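Local coordinates for protein amino acid amide racemase (Ochrobactrum anthropi, PDB 6GIO) that binds pyridoxal-5'-phosphate as a homodimeric enzyme of the class-III aminotransferase family, at residues Glu259-Lys267 / Ala277-Met285; Ile375-Ala384 / Ile415-Val423. All blocks are in the same frame, centred on the assembly; numbering follows the deposited sequence.

In the fold
Running from the N terminus, the chain first lays down three strands of one mixed sheet (28-32, 35-38, 43-46), then strands 104-109 to 234-238 of another, and reaches interaction 1 in that second one. There 277-285 turns back on 259-267 to close a beta hairpin; the lysine that carries pyridoxal-5'-phosphate ends the first arm. Interaction 2 opens about ninety residues later, so the two contacts follow in series and neither nest nor cross. It packs helix 369-382 against helix 406-424, closing a loop that runs through strands 384-389 and 395-398 of the first sheet. The contacts lie on opposite sides of the chain's centre, about 40 Å apart between centres.

Interaction 1: Glu259-Lys267 / Ala277-Met285; sequences EPDMVVFGK and AVVGPQWVM. With PLP (pyridoxal-5'-phosphate), chain G.
Val263 and Val279 exchange two backbone hydrogen bonds, Val263 N to Val279 O at 2.9 Å and Val279 N to Val263 O at 2.9 Å, the latter nearly straight at 174°. Phe265 and Ala277 form the next hydrogen-bonded pair: Phe265 N reaches Ala277 O at 2.8 Å, while Ala277 N returns to Phe265 O from above the carbonyl plane. Between them lies the non-hydrogen-bonded pair Val264-Val278. Beta-branched valines suit such extended backbone.

On the face holding Val263, Phe265, Ala277 and Val279, CG2 of Val279 meets the edge of the Phe265 ring at CE2, 3.8 Å away, and Val263 CG1 lies over one ring face. On the other side, Met262 starts with CG anti to its backbone N (chi1 177°) and runs extended through chi2, which sets SD against Val278 CG1 at 3.7 Å; the bend at chi3 turns CE to Val284 CG1 and Met285 SD, both at 4.0 Å. Pro281 has no N-H to extend the pairing, and its CD lies against Asp261 O at 3.3 Å; as N-cap of helix 282-285 it needs none either.

Beyond the strand end, Lys267 is covalently joined through NZ to C4A of pyridoxal-5'-phosphate, consistent with the internal aldimine of this family. Strand 262-265 runs parallel to strand 234-238 on its other side, strand 276-281 continues the sheet to 104-109, and helix 112-127 packs over Met262 and Val264.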
ATOM      1  N   GLU C 259      20.460  -5.409 -17.916  1.00 26.65           N
ATOM      2  CA  GLU C 259      19.471  -6.443 -18.301  1.00 26.15           C
ATOM      3  C   GLU C 259      19.023  -7.096 -17.027  1.00 25.06           C
ATOM      4  O   GLU C 259      19.523  -8.159 -16.666  1.00 23.21           O
ATOM      5  CB  GLU C 259      20.090  -7.472 -19.265  1.00 27.82           C
ATOM      6  CG  GLU C 259      20.320  -6.891 -20.639  1.00 29.72           C
ATOM      7  CD  GLU C 259      21.211  -7.782 -21.465  1.00 33.27           C
ATOM      8  OE1 GLU C 259      22.440  -7.668 -21.363  1.00 39.41           O
ATOM      9  OE2 GLU C 259      20.673  -8.605 -22.202  1.00 39.23           O
ATOM     10  N   PRO C 260      18.101  -6.426 -16.305  1.00 24.56           N
ATOM     11  CA  PRO C 260      17.820  -6.899 -14.966  1.00 24.13           C
ATOM     12  C   PRO C 260      17.047  -8.214 -14.927  1.00 23.68           C
ATOM     13  O   PRO C 260      16.288  -8.523 -15.818  1.00 23.78           O
ATOM     14  CB  PRO C 260      16.970  -5.762 -14.349  1.00 24.73           C
ATOM     15  CG  PRO C 260      16.448  -4.968 -15.505  1.00 24.81           C
ATOM     16  CD  PRO C 260      17.400  -5.164 -16.638  1.00 23.21           C
ATOM     17  N   ASP C 261      17.208  -8.935 -13.834  1.00 22.81           N
ATOM     18  CA  ASP C 261      16.354 -10.027 -13.519  1.00 22.01           C
ATOM     19  C   ASP C 261      14.980  -9.551 -13.062  1.00 21.71           C
ATOM     20  O   ASP C 261      13.979 -10.229 -13.273  1.00 20.67           O
ATOM     21  CB  ASP C 261      17.057 -10.812 -12.416  1.00 23.20           C
ATOM     22  CG  ASP C 261      18.368 -11.466 -12.923  1.00 23.92           C
ATOM     23  OD1 ASP C 261      18.231 -12.257 -13.856  1.00 23.74           O
ATOM     24  OD2 ASP C 261      19.488 -11.186 -12.407  1.00 23.31           O
ATOM     25  N   MET C 262      14.923  -8.395 -12.399  1.00 22.27           N
ATOM     26  CA  MET C 262      13.694  -7.987 -11.756  1.00 21.76           C
ATOM     27  C   MET C 262      13.609  -6.494 -11.859  1.00 22.65           C
ATOM     28  O   MET C 262      14.612  -5.812 -11.638  1.00 20.55           O
ATOM     29  CB  MET C 262      13.681  -8.429 -10.281  1.00 23.38           C
ATOM     30  CG  MET C 262      12.445  -7.989  -9.468  1.00 23.76           C
ATOM     31  SD  MET C 262      12.340  -8.595  -7.760  1.00 25.59           S
ATOM     32  CE  MET C 262      11.984 -10.335  -8.095  1.00 27.05           C
ATOM     33  N   VAL C 263      12.409  -5.989 -12.163  1.00 21.26           N
ATOM     34  CA  VAL C 263      12.198  -4.555 -12.209  1.00 21.20           C
ATOM     35  C   VAL C 263      11.036  -4.187 -11.306  1.00 21.17           C
ATOM     36  O   VAL C 263      10.018  -4.892 -11.299  1.00 19.94           O
ATOM     37  CB  VAL C 263      11.915  -4.048 -13.642  1.00 20.26           C
ATOM     38  CG1 VAL C 263      11.790  -2.532 -13.640  1.00 20.65           C
ATOM     39  CG2 VAL C 263      13.012  -4.480 -14.613  1.00 20.53           C
ATOM     40  N   VAL C 264      11.208  -3.107 -10.543  1.00 21.22           N
ATOM     41  CA  VAL C 264      10.176  -2.620  -9.616  1.00 19.81           C
ATOM     42  C   VAL C 264       9.653  -1.294 -10.139  1.00 21.66           C
ATOM     43  O   VAL C 264      10.458  -0.365 -10.487  1.00 21.36           O
ATOM     44  CB  VAL C 264      10.743  -2.466  -8.188  1.00 21.76           C
ATOM     45  CG1 VAL C 264       9.656  -2.007  -7.182  1.00 21.85           C
ATOM     46  CG2 VAL C 264      11.378  -3.773  -7.730  1.00 21.54           C
ATOM     47  N   PHE C 265       8.310  -1.208 -10.272  1.00 20.00           N
ATOM     48  CA  PHE C 265       7.675  -0.011 -10.768  1.00 19.31           C
ATOM     49  C   PHE C 265       6.766   0.622  -9.722  1.00 19.85           C
ATOM     50  O   PHE C 265       6.248  -0.064  -8.838  1.00 19.27           O
ATOM     51  CB  PHE C 265       6.827  -0.316 -11.992  1.00 19.69           C
ATOM     52  CG  PHE C 265       7.586  -0.879 -13.171  1.00 20.48           C
ATOM     53  CD1 PHE C 265       8.170  -0.043 -14.087  1.00 19.96           C
ATOM     54  CD2 PHE C 265       7.595  -2.247 -13.414  1.00 20.52           C
ATOM     55  CE1 PHE C 265       8.810  -0.551 -15.181  1.00 20.81           C
ATOM     56  CE2 PHE C 265       8.215  -2.770 -14.541  1.00 19.52           C
ATOM     57  CZ  PHE C 265       8.839  -1.918 -15.415  1.00 20.67           C
ATOM     58  N   GLY C 266       6.555   1.928  -9.841  1.00 22.00           N
ATOM     59  CA  GLY C 266       5.610   2.597  -8.960  1.00 21.32           C
ATOM     60  C   GLY C 266       5.359   4.022  -9.338  1.00 21.24           C
ATOM     61  O   GLY C 266       5.501   4.414 -10.489  1.00 21.32           O
ATOM     62  N   LYS C 267       4.988   4.810  -8.334  1.00 23.84           N
ATOM     63  CA  LYS C 267       4.745   6.224  -8.519  1.00 22.78           C
ATOM     64  C   LYS C 267       3.923   6.493  -9.811  1.00 24.25           C
ATOM     65  O   LYS C 267       2.715   6.223  -9.852  1.00 22.06           O
ATOM     66  CB  LYS C 267       6.062   6.991  -8.457  1.00 23.76           C
ATOM     67  CG  LYS C 267       6.540   7.287  -7.035  1.00 26.46           C
ATOM     68  CD  LYS C 267       7.858   8.089  -6.998  1.00 27.62           C
ATOM     69  CE  LYS C 267       8.273   8.528  -5.580  1.00 28.34           C
ATOM     70  NZ  LYS C 267       8.922   7.492  -4.741  1.00 28.60           N
ATOM     71  N   ALA C 277       4.269  -2.373  -9.154  1.00 18.29           N
ATOM     72  CA  ALA C 277       4.421  -3.706  -9.727  1.00 20.87           C
ATOM     73  C   ALA C 277       5.826  -4.221  -9.627  1.00 21.00           C
ATOM     74  O   ALA C 277       6.763  -3.434  -9.585  1.00 21.42           O
ATOM     75  CB  ALA C 277       3.956  -3.752 -11.159  1.00 21.50           C
ATOM     76  N   VAL C 278       5.946  -5.552  -9.628  1.00 20.58           N
ATOM     77  CA  VAL C 278       7.220  -6.242  -9.677  1.00 20.75           C
ATOM     78  C   VAL C 278       7.182  -7.209 -10.863  1.00 20.96           C
ATOM     79  O   VAL C 278       6.269  -8.043 -11.013  1.00 19.42           O
ATOM     80  CB  VAL C 278       7.504  -7.029  -8.384  1.00 20.65           C
ATOM     81  CG1 VAL C 278       8.812  -7.797  -8.478  1.00 20.29           C
ATOM     82  CG2 VAL C 278       7.567  -6.093  -7.183  1.00 22.62           C
ATOM     83  N   VAL C 279       8.158  -7.083 -11.738  1.00 22.06           N
ATOM     84  CA  VAL C 279       8.255  -7.990 -12.910  1.00 21.73           C
ATOM     85  C   VAL C 279       9.482  -8.809 -12.642  1.00 21.40           C
ATOM     86  O   VAL C 279      10.518  -8.246 -12.337  1.00 22.96           O
ATOM     87  CB  VAL C 279       8.410  -7.219 -14.247  1.00 22.23           C
ATOM     88  CG1 VAL C 279       8.626  -8.161 -15.417  1.00 22.22           C
ATOM     89  CG2 VAL C 279       7.167  -6.404 -14.491  1.00 22.34           C
ATOM     90  N   GLY C 280       9.346 -10.128 -12.668  1.00 20.96           N
ATOM     91  CA  GLY C 280      10.427 -10.986 -12.300  1.00 21.06           C
ATOM     92  C   GLY C 280      10.348 -12.314 -13.020  1.00 21.27           C
ATOM     93  O   GLY C 280       9.397 -12.552 -13.741  1.00 22.69           O
ATOM     94  N   PRO C 281      11.368 -13.154 -12.860  1.00 21.36           N
ATOM     95  CA  PRO C 281      11.340 -14.442 -13.563  1.00 24.89           C
ATOM     96  C   PRO C 281      10.323 -15.369 -12.859  1.00 25.65           C
ATOM     97  O   PRO C 281      10.065 -15.195 -11.662  1.00 23.60           O
ATOM     98  CB  PRO C 281      12.780 -14.978 -13.441  1.00 22.20           C
ATOM     99  CG  PRO C 281      13.477 -14.115 -12.467  1.00 23.20           C
ATOM    100  CD  PRO C 281      12.580 -12.980 -12.041  1.00 22.65           C
ATOM    101  N   GLN C 282       9.755 -16.329 -13.591  1.00 26.66           N
ATOM    102  CA  GLN C 282       8.684 -17.179 -13.038  1.00 27.97           C
ATOM    103  C   GLN C 282       9.113 -18.022 -11.828  1.00 25.01           C
ATOM    104  O   GLN C 282       8.380 -18.163 -10.846  1.00 22.49           O
ATOM    105  CB  GLN C 282       8.084 -18.086 -14.120  1.00 30.94           C
ATOM    106  CG  GLN C 282       6.958 -18.940 -13.571  1.00 34.40           C
ATOM    107  CD  GLN C 282       6.390 -19.887 -14.576  1.00 43.33           C
ATOM    108  OE1 GLN C 282       7.091 -20.344 -15.496  1.00 49.80           O
ATOM    109  NE2 GLN C 282       5.092 -20.202 -14.417  1.00 47.25           N
ATOM    110  N   TRP C 283      10.324 -18.545 -11.871  1.00 23.91           N
ATOM    111  CA  TRP C 283      10.774 -19.406 -10.792  1.00 25.00           C
ATOM    112  C   TRP C 283      10.828 -18.640  -9.466  1.00 24.61           C
ATOM    113  O   TRP C 283      10.599 -19.217  -8.438  1.00 24.79           O
ATOM    114  CB  TRP C 283      12.112 -20.096 -11.122  1.00 25.67           C
ATOM    115  CG  TRP C 283      13.360 -19.228 -11.099  1.00 25.62           C
ATOM    116  CD1 TRP C 283      13.901 -18.527 -12.139  1.00 26.85           C
ATOM    117  CD2 TRP C 283      14.225 -19.013  -9.991  1.00 27.77           C
ATOM    118  NE1 TRP C 283      15.021 -17.868 -11.732  1.00 25.72           N
ATOM    119  CE2 TRP C 283      15.250 -18.164 -10.421  1.00 27.71           C
ATOM    120  CE3 TRP C 283      14.237 -19.465  -8.676  1.00 28.08           C
ATOM    121  CZ2 TRP C 283      16.281 -17.750  -9.572  1.00 30.10           C
ATOM    122  CZ3 TRP C 283      15.241 -19.036  -7.832  1.00 30.13           C
ATOM    123  CH2 TRP C 283      16.251 -18.188  -8.286  1.00 28.66           C
ATOM    124  N   VAL C 284      11.065 -17.342  -9.495  1.00 25.06           N
ATOM    125  CA  VAL C 284      10.967 -16.521  -8.271  1.00 24.61           C
ATOM    126  C   VAL C 284       9.520 -16.141  -7.962  1.00 22.63           C
ATOM    127  O   VAL C 284       9.059 -16.273  -6.819  1.00 21.99           O
ATOM    128  CB  VAL C 284      11.775 -15.214  -8.441  1.00 25.83           C
ATOM    129  CG1 VAL C 284      11.561 -14.255  -7.263  1.00 24.76           C
ATOM    130  CG2 VAL C 284      13.239 -15.532  -8.662  1.00 26.08           C
ATOM    131  N   MET C 285       8.817 -15.651  -8.977  1.00 22.57           N
ATOM    132  CA  MET C 285       7.541 -14.978  -8.790  1.00 22.06           C
ATOM    133  C   MET C 285       6.416 -15.955  -8.430  1.00 24.08           C
ATOM    134  O   MET C 285       5.436 -15.598  -7.751  1.00 22.32           O
ATOM    135  CB  MET C 285       7.201 -14.142 -10.024  1.00 22.33           C
ATOM    136  CG  MET C 285       8.211 -13.059 -10.310  1.00 23.00           C
ATOM    137  SD  MET C 285       8.394 -11.817  -8.989  1.00 24.84           S
ATOM    138  CE  MET C 285       6.756 -11.136  -8.905  1.00 23.13           C
TER
HETATM  139  N1  PLP G 501      11.897   3.308  -4.594  1.00 32.40           N
HETATM  140  C2  PLP G 501      12.263   4.495  -5.139  1.00 35.26           C
HETATM  141  C2A PLP G 501      13.465   4.640  -6.019  1.00 35.39           C
HETATM  142  C3  PLP G 501      11.482   5.728  -4.861  1.00 34.50           C
HETATM  143  O3  PLP G 501      11.861   6.893  -5.399  1.00 35.47           O
HETATM  144  C4  PLP G 501      10.269   5.659  -4.022  1.00 35.56           C
HETATM  145  C4A PLP G 501       9.468   6.891  -3.752  1.00 34.77           C
HETATM  146  C5  PLP G 501       9.950   4.290  -3.483  1.00 34.45           C
HETATM  147  C6  PLP G 501      10.793   3.204  -3.806  1.00 34.88           C
HETATM  148  C5A PLP G 501       8.761   4.106  -2.554  1.00 34.56           C
HETATM  149  O4P PLP G 501       7.509   4.568  -3.075  1.00 34.82           O
HETATM  150  P   PLP G 501       6.289   4.922  -2.107  1.00 32.20           P
HETATM  151  O1P PLP G 501       5.123   4.837  -3.042  1.00 34.92           O
HETATM  152  O2P PLP G 501       6.534   6.327  -1.586  1.00 30.35           O
HETATM  153  O3P PLP G 501       6.273   3.828  -1.050  1.00 33.25           O

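Interaction 2: Ile375-Ala384 / Ile415-Val423; sequences IIYRGYQLGA and IVDQAIGDV
Arg378 leaves its helix with CG anti to the backbone N (chi1 -174°) and then bends at chi2 (61°), which lays its aliphatic part along Ala419 and swings the guanidinium round to Asp422. There NE and NH2 grip a single oxygen side-on in a salt bridge: NE to Asp422 OD2 is 2.9 Å and NH2 to the same OD2 a longer 3.3 Å. The carboxylate is turned 51° from the guanidinium plane; NE meets OD2 on its anti side, slightly out of the carboxylate plane, whereas NH2 comes from above that plane. Arg378 NH1 donates to Gln381 OE1 at 2.9 Å, helping fix the group's rotation, while Leu382 CD2 lies over one of its faces.

Beneath this salt bridge the helices mesh as knobs into holes. The small methyl of Ala419 enters a hole formed by Ile375, Arg378, Gly379 and Leu382, its CB 3.7 Å from Gly379 N; alanine facing glycine suits axes only 8.4 Å apart. In return Leu382 settles among Ile415, Gln418, Ala419 and Asp422. Ile415 uses both branches, CG2 against Ala384 CB at 3.7 Å and CD1 by Leu382 O at 3.4 Å. Gly383 makes the C-terminal Schellman motif, its positive phi too cramped for a CB.

At the other end Ile375 packs on Ile420 and Val423. The helix pair rests against the sheet of strands 384-389 and 395-398: Ile376 reaches both, Ile375 and Val416 the latter.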
ATOM      1  N   ILE C 375      14.122  28.956  -1.022  1.00 25.62           N
ATOM      2  CA  ILE C 375      13.937  28.941  -2.474  1.00 26.18           C
ATOM      3  C   ILE C 375      12.603  28.247  -2.863  1.00 27.02           C
ATOM      4  O   ILE C 375      11.859  28.740  -3.728  1.00 27.56           O
ATOM      5  CB  ILE C 375      15.142  28.287  -3.177  1.00 26.76           C
ATOM      6  CG1 ILE C 375      16.384  29.182  -2.991  1.00 27.06           C
ATOM      7  CG2 ILE C 375      14.848  28.066  -4.649  1.00 26.39           C
ATOM      8  CD1 ILE C 375      17.683  28.495  -3.317  1.00 27.20           C
ATOM      9  N   ILE C 376      12.287  27.118  -2.228  1.00 27.69           N
ATOM     10  CA  ILE C 376      10.997  26.431  -2.470  1.00 28.12           C
ATOM     11  C   ILE C 376       9.799  27.318  -2.070  1.00 27.81           C
ATOM     12  O   ILE C 376       8.789  27.396  -2.779  1.00 23.05           O
ATOM     13  CB  ILE C 376      10.860  25.131  -1.636  1.00 27.96           C
ATOM     14  CG1 ILE C 376      12.031  24.174  -1.854  1.00 33.11           C
ATOM     15  CG2 ILE C 376       9.572  24.430  -1.971  1.00 28.57           C
ATOM     16  CD1 ILE C 376      12.201  23.691  -3.260  1.00 37.76           C
ATOM     17  N   TYR C 377       9.902  27.935  -0.895  1.00 28.68           N
ATOM     18  CA  TYR C 377       8.826  28.799  -0.403  1.00 30.14           C
ATOM     19  C   TYR C 377       8.592  29.992  -1.321  1.00 29.69           C
ATOM     20  O   TYR C 377       7.453  30.355  -1.652  1.00 31.41           O
ATOM     21  CB  TYR C 377       9.155  29.306   0.983  1.00 33.94           C
ATOM     22  CG  TYR C 377       8.115  30.240   1.494  1.00 37.02           C
ATOM     23  CD1 TYR C 377       6.992  29.756   2.129  1.00 39.07           C
ATOM     24  CD2 TYR C 377       8.260  31.614   1.357  1.00 40.25           C
ATOM     25  CE1 TYR C 377       6.024  30.609   2.616  1.00 41.50           C
ATOM     26  CE2 TYR C 377       7.297  32.479   1.842  1.00 44.24           C
ATOM     27  CZ  TYR C 377       6.179  31.963   2.464  1.00 43.96           C
ATOM     28  OH  TYR C 377       5.220  32.815   2.932  1.00 49.41           O
ATOM     29  N   ARG C 378       9.663  30.621  -1.748  1.00 28.01           N
ATOM     30  CA  ARG C 378       9.508  31.723  -2.675  1.00 28.01           C
ATOM     31  C   ARG C 378       9.003  31.243  -4.036  1.00 27.87           C
ATOM     32  O   ARG C 378       8.223  31.949  -4.693  1.00 29.15           O
ATOM     33  CB  ARG C 378      10.812  32.497  -2.809  1.00 27.45           C
ATOM     34  CG  ARG C 378      10.738  33.756  -3.654  1.00 28.75           C
ATOM     35  CD  ARG C 378       9.747  34.748  -3.052  1.00 29.29           C
ATOM     36  NE  ARG C 378       9.688  35.982  -3.823  1.00 31.12           N
ATOM     37  CZ  ARG C 378       8.708  36.884  -3.715  1.00 31.14           C
ATOM     38  NH1 ARG C 378       7.688  36.681  -2.884  1.00 31.45           N
ATOM     39  NH2 ARG C 378       8.729  37.963  -4.463  1.00 31.95           N
ATOM     40  N   GLY C 379       9.455  30.064  -4.482  1.00 25.16           N
ATOM     41  CA  GLY C 379       8.879  29.428  -5.684  1.00 24.25           C
ATOM     42  C   GLY C 379       7.355  29.308  -5.622  1.00 23.28           C
ATOM     43  O   GLY C 379       6.616  29.665  -6.546  1.00 24.62           O
ATOM     44  N   TYR C 380       6.903  28.759  -4.527  1.00 25.01           N
ATOM     45  CA  TYR C 380       5.502  28.625  -4.238  1.00 26.71           C
ATOM     46  C   TYR C 380       4.774  29.990  -4.326  1.00 27.36           C
ATOM     47  O   TYR C 380       3.730  30.085  -4.964  1.00 26.81           O
ATOM     48  CB  TYR C 380       5.350  27.975  -2.856  1.00 25.32           C
ATOM     49  CG  TYR C 380       4.090  28.344  -2.156  1.00 26.95           C
ATOM     50  CD1 TYR C 380       2.887  27.701  -2.477  1.00 27.88           C
ATOM     51  CD2 TYR C 380       4.077  29.363  -1.174  1.00 27.59           C
ATOM     52  CE1 TYR C 380       1.717  28.048  -1.841  1.00 28.75           C
ATOM     53  CE2 TYR C 380       2.902  29.724  -0.537  1.00 27.67           C
ATOM     54  CZ  TYR C 380       1.735  29.058  -0.875  1.00 29.52           C
ATOM     55  OH  TYR C 380       0.558  29.364  -0.257  1.00 30.69           O
ATOM     56  N   GLN C 381       5.328  31.042  -3.736  1.00 28.53           N
ATOM     57  CA  GLN C 381       4.649  32.363  -3.804  1.00 28.73           C
ATOM     58  C   GLN C 381       4.646  32.899  -5.232  1.00 29.45           C
ATOM     59  O   GLN C 381       3.743  33.578  -5.623  1.00 28.08           O
ATOM     60  CB  GLN C 381       5.347  33.379  -2.926  1.00 30.10           C
ATOM     61  CG  GLN C 381       5.350  33.055  -1.480  1.00 29.61           C
ATOM     62  CD  GLN C 381       5.981  34.199  -0.697  1.00 33.61           C
ATOM     63  OE1 GLN C 381       7.127  34.559  -0.924  1.00 34.41           O
ATOM     64  NE2 GLN C 381       5.225  34.769   0.222  1.00 32.78           N
ATOM     65  N   LEU C 382       5.671  32.575  -6.003  1.00 28.11           N
ATOM     66  CA  LEU C 382       5.740  32.986  -7.384  1.00 31.94           C
ATOM     67  C   LEU C 382       4.949  32.096  -8.341  1.00 31.09           C
ATOM     68  O   LEU C 382       4.910  32.398  -9.540  1.00 29.66           O
ATOM     69  CB  LEU C 382       7.211  33.068  -7.858  1.00 34.65           C
ATOM     70  CG  LEU C 382       8.065  34.070  -7.077  1.00 38.44           C
ATOM     71  CD1 LEU C 382       9.538  33.900  -7.455  1.00 40.12           C
ATOM     72  CD2 LEU C 382       7.573  35.507  -7.314  1.00 39.94           C
ATOM     73  N   GLY C 383       4.338  31.011  -7.834  1.00 29.11           N
ATOM     74  CA  GLY C 383       3.447  30.171  -8.655  1.00 28.51           C
ATOM     75  C   GLY C 383       4.038  28.866  -9.197  1.00 28.89           C
ATOM     76  O   GLY C 383       3.562  28.329 -10.206  1.00 27.36           O
ATOM     77  N   ALA C 384       5.043  28.320  -8.515  1.00 27.41           N
ATOM     78  CA  ALA C 384       5.573  26.988  -8.866  1.00 27.02           C
ATOM     79  C   ALA C 384       5.784  26.117  -7.632  1.00 26.70           C
ATOM     80  O   ALA C 384       6.272  26.599  -6.584  1.00 26.21           O
ATOM     81  CB  ALA C 384       6.861  27.099  -9.639  1.00 26.08           C
ATOM     82  N   ILE C 415      10.639  31.473 -12.824  1.00 29.03           N
ATOM     83  CA  ILE C 415      10.252  31.447 -11.415  1.00 30.10           C
ATOM     84  C   ILE C 415      11.427  30.993 -10.545  1.00 28.68           C
ATOM     85  O   ILE C 415      11.732  31.593  -9.496  1.00 27.50           O
ATOM     86  CB  ILE C 415       9.017  30.550 -11.174  1.00 32.10           C
ATOM     87  CG1 ILE C 415       7.749  31.267 -11.696  1.00 32.56           C
ATOM     88  CG2 ILE C 415       8.881  30.202  -9.676  1.00 31.87           C
ATOM     89  CD1 ILE C 415       6.537  30.378 -11.803  1.00 31.05           C
ATOM     90  N   VAL C 416      12.108  29.947 -10.986  1.00 26.53           N
ATOM     91  CA  VAL C 416      13.306  29.468 -10.245  1.00 26.91           C
ATOM     92  C   VAL C 416      14.395  30.563 -10.134  1.00 25.83           C
ATOM     93  O   VAL C 416      15.008  30.746  -9.082  1.00 24.16           O
ATOM     94  CB  VAL C 416      13.915  28.222 -10.935  1.00 27.41           C
ATOM     95  CG1 VAL C 416      15.252  27.851 -10.309  1.00 27.54           C
ATOM     96  CG2 VAL C 416      12.934  27.071 -10.833  1.00 29.16           C
ATOM     97  N   ASP C 417      14.647  31.228 -11.265  1.00 28.56           N
ATOM     98  CA  ASP C 417      15.581  32.337 -11.368  1.00 28.89           C
ATOM     99  C   ASP C 417      15.211  33.421 -10.357  1.00 29.12           C
ATOM    100  O   ASP C 417      16.030  33.861  -9.560  1.00 31.14           O
ATOM    101  CB  ASP C 417      15.554  32.853 -12.824  1.00 29.17           C
ATOM    102  CG  ASP C 417      16.409  34.086 -13.056  1.00 29.66           C
ATOM    103  OD1 ASP C 417      17.039  34.632 -12.132  1.00 34.38           O
ATOM    104  OD2 ASP C 417      16.395  34.544 -14.199  1.00 31.44           O
ATOM    105  N   GLN C 418      13.954  33.811 -10.353  1.00 29.88           N
ATOM    106  CA  GLN C 418      13.508  34.864  -9.456  1.00 29.13           C
ATOM    107  C   GLN C 418      13.539  34.424  -8.004  1.00 30.67           C
ATOM    108  O   GLN C 418      13.859  35.229  -7.111  1.00 30.00           O
ATOM    109  CB  GLN C 418      12.094  35.309  -9.847  1.00 31.73           C
ATOM    110  CG  GLN C 418      11.637  36.559  -9.090  1.00 32.63           C
ATOM    111  CD  GLN C 418      12.417  37.796  -9.500  1.00 34.83           C
ATOM    112  OE1 GLN C 418      12.878  38.573  -8.669  1.00 39.92           O
ATOM    113  NE2 GLN C 418      12.588  37.959 -10.784  1.00 35.99           N
ATOM    114  N   ALA C 419      13.195  33.155  -7.748  1.00 28.38           N
ATOM    115  CA  ALA C 419      13.177  32.655  -6.367  1.00 29.51           C
ATOM    116  C   ALA C 419      14.605  32.605  -5.742  1.00 27.67           C
ATOM    117  O   ALA C 419      14.815  33.028  -4.609  1.00 26.32           O
ATOM    118  CB  ALA C 419      12.472  31.294  -6.272  1.00 28.69           C
ATOM    119  N   ILE C 420      15.568  32.088  -6.498  1.00 28.35           N
ATOM    120  CA  ILE C 420      16.986  32.035  -6.059  1.00 26.99           C
ATOM    121  C   ILE C 420      17.528  33.447  -5.781  1.00 29.21           C
ATOM    122  O   ILE C 420      18.178  33.682  -4.765  1.00 30.48           O
ATOM    123  CB  ILE C 420      17.869  31.359  -7.117  1.00 23.99           C
ATOM    124  CG1 ILE C 420      17.497  29.881  -7.229  1.00 26.17           C
ATOM    125  CG2 ILE C 420      19.319  31.467  -6.721  1.00 24.51           C
ATOM    126  CD1 ILE C 420      18.156  29.114  -8.349  1.00 26.90           C
ATOM    127  N   GLY C 421      17.246  34.372  -6.698  1.00 29.74           N
ATOM    128  CA  GLY C 421      17.690  35.748  -6.581  1.00 30.88           C
ATOM    129  C   GLY C 421      17.091  36.397  -5.373  1.00 30.44           C
ATOM    130  O   GLY C 421      17.788  37.063  -4.627  1.00 36.12           O
ATOM    131  N   ASP C 422      15.794  36.204  -5.160  1.00 33.10           N
ATOM    132  CA  ASP C 422      15.106  36.870  -4.034  1.00 34.11           C
ATOM    133  C   ASP C 422      15.644  36.337  -2.717  1.00 35.18           C
ATOM    134  O   ASP C 422      15.749  37.066  -1.748  1.00 34.81           O
ATOM    135  CB  ASP C 422      13.591  36.643  -4.081  1.00 34.67           C
ATOM    136  CG  ASP C 422      12.909  37.375  -5.239  1.00 33.19           C
ATOM    137  OD1 ASP C 422      13.529  38.231  -5.867  1.00 36.44           O
ATOM    138  OD2 ASP C 422      11.732  37.102  -5.516  1.00 35.25           O
ATOM    139  N   VAL C 423      15.964  35.043  -2.669  1.00 33.24           N
ATOM    140  CA  VAL C 423      16.476  34.470  -1.426  1.00 33.16           C
ATOM    141  C   VAL C 423      17.921  34.941  -1.135  1.00 33.35           C
ATOM    142  O   VAL C 423      18.252  35.285   0.016  1.00 38.54           O
ATOM    143  CB  VAL C 423      16.357  32.937  -1.418  1.00 32.19           C
ATOM    144  CG1 VAL C 423      17.229  32.323  -0.328  1.00 32.20           C
ATOM    145  CG2 VAL C 423      14.881  32.538  -1.267  1.00 31.31           C
TER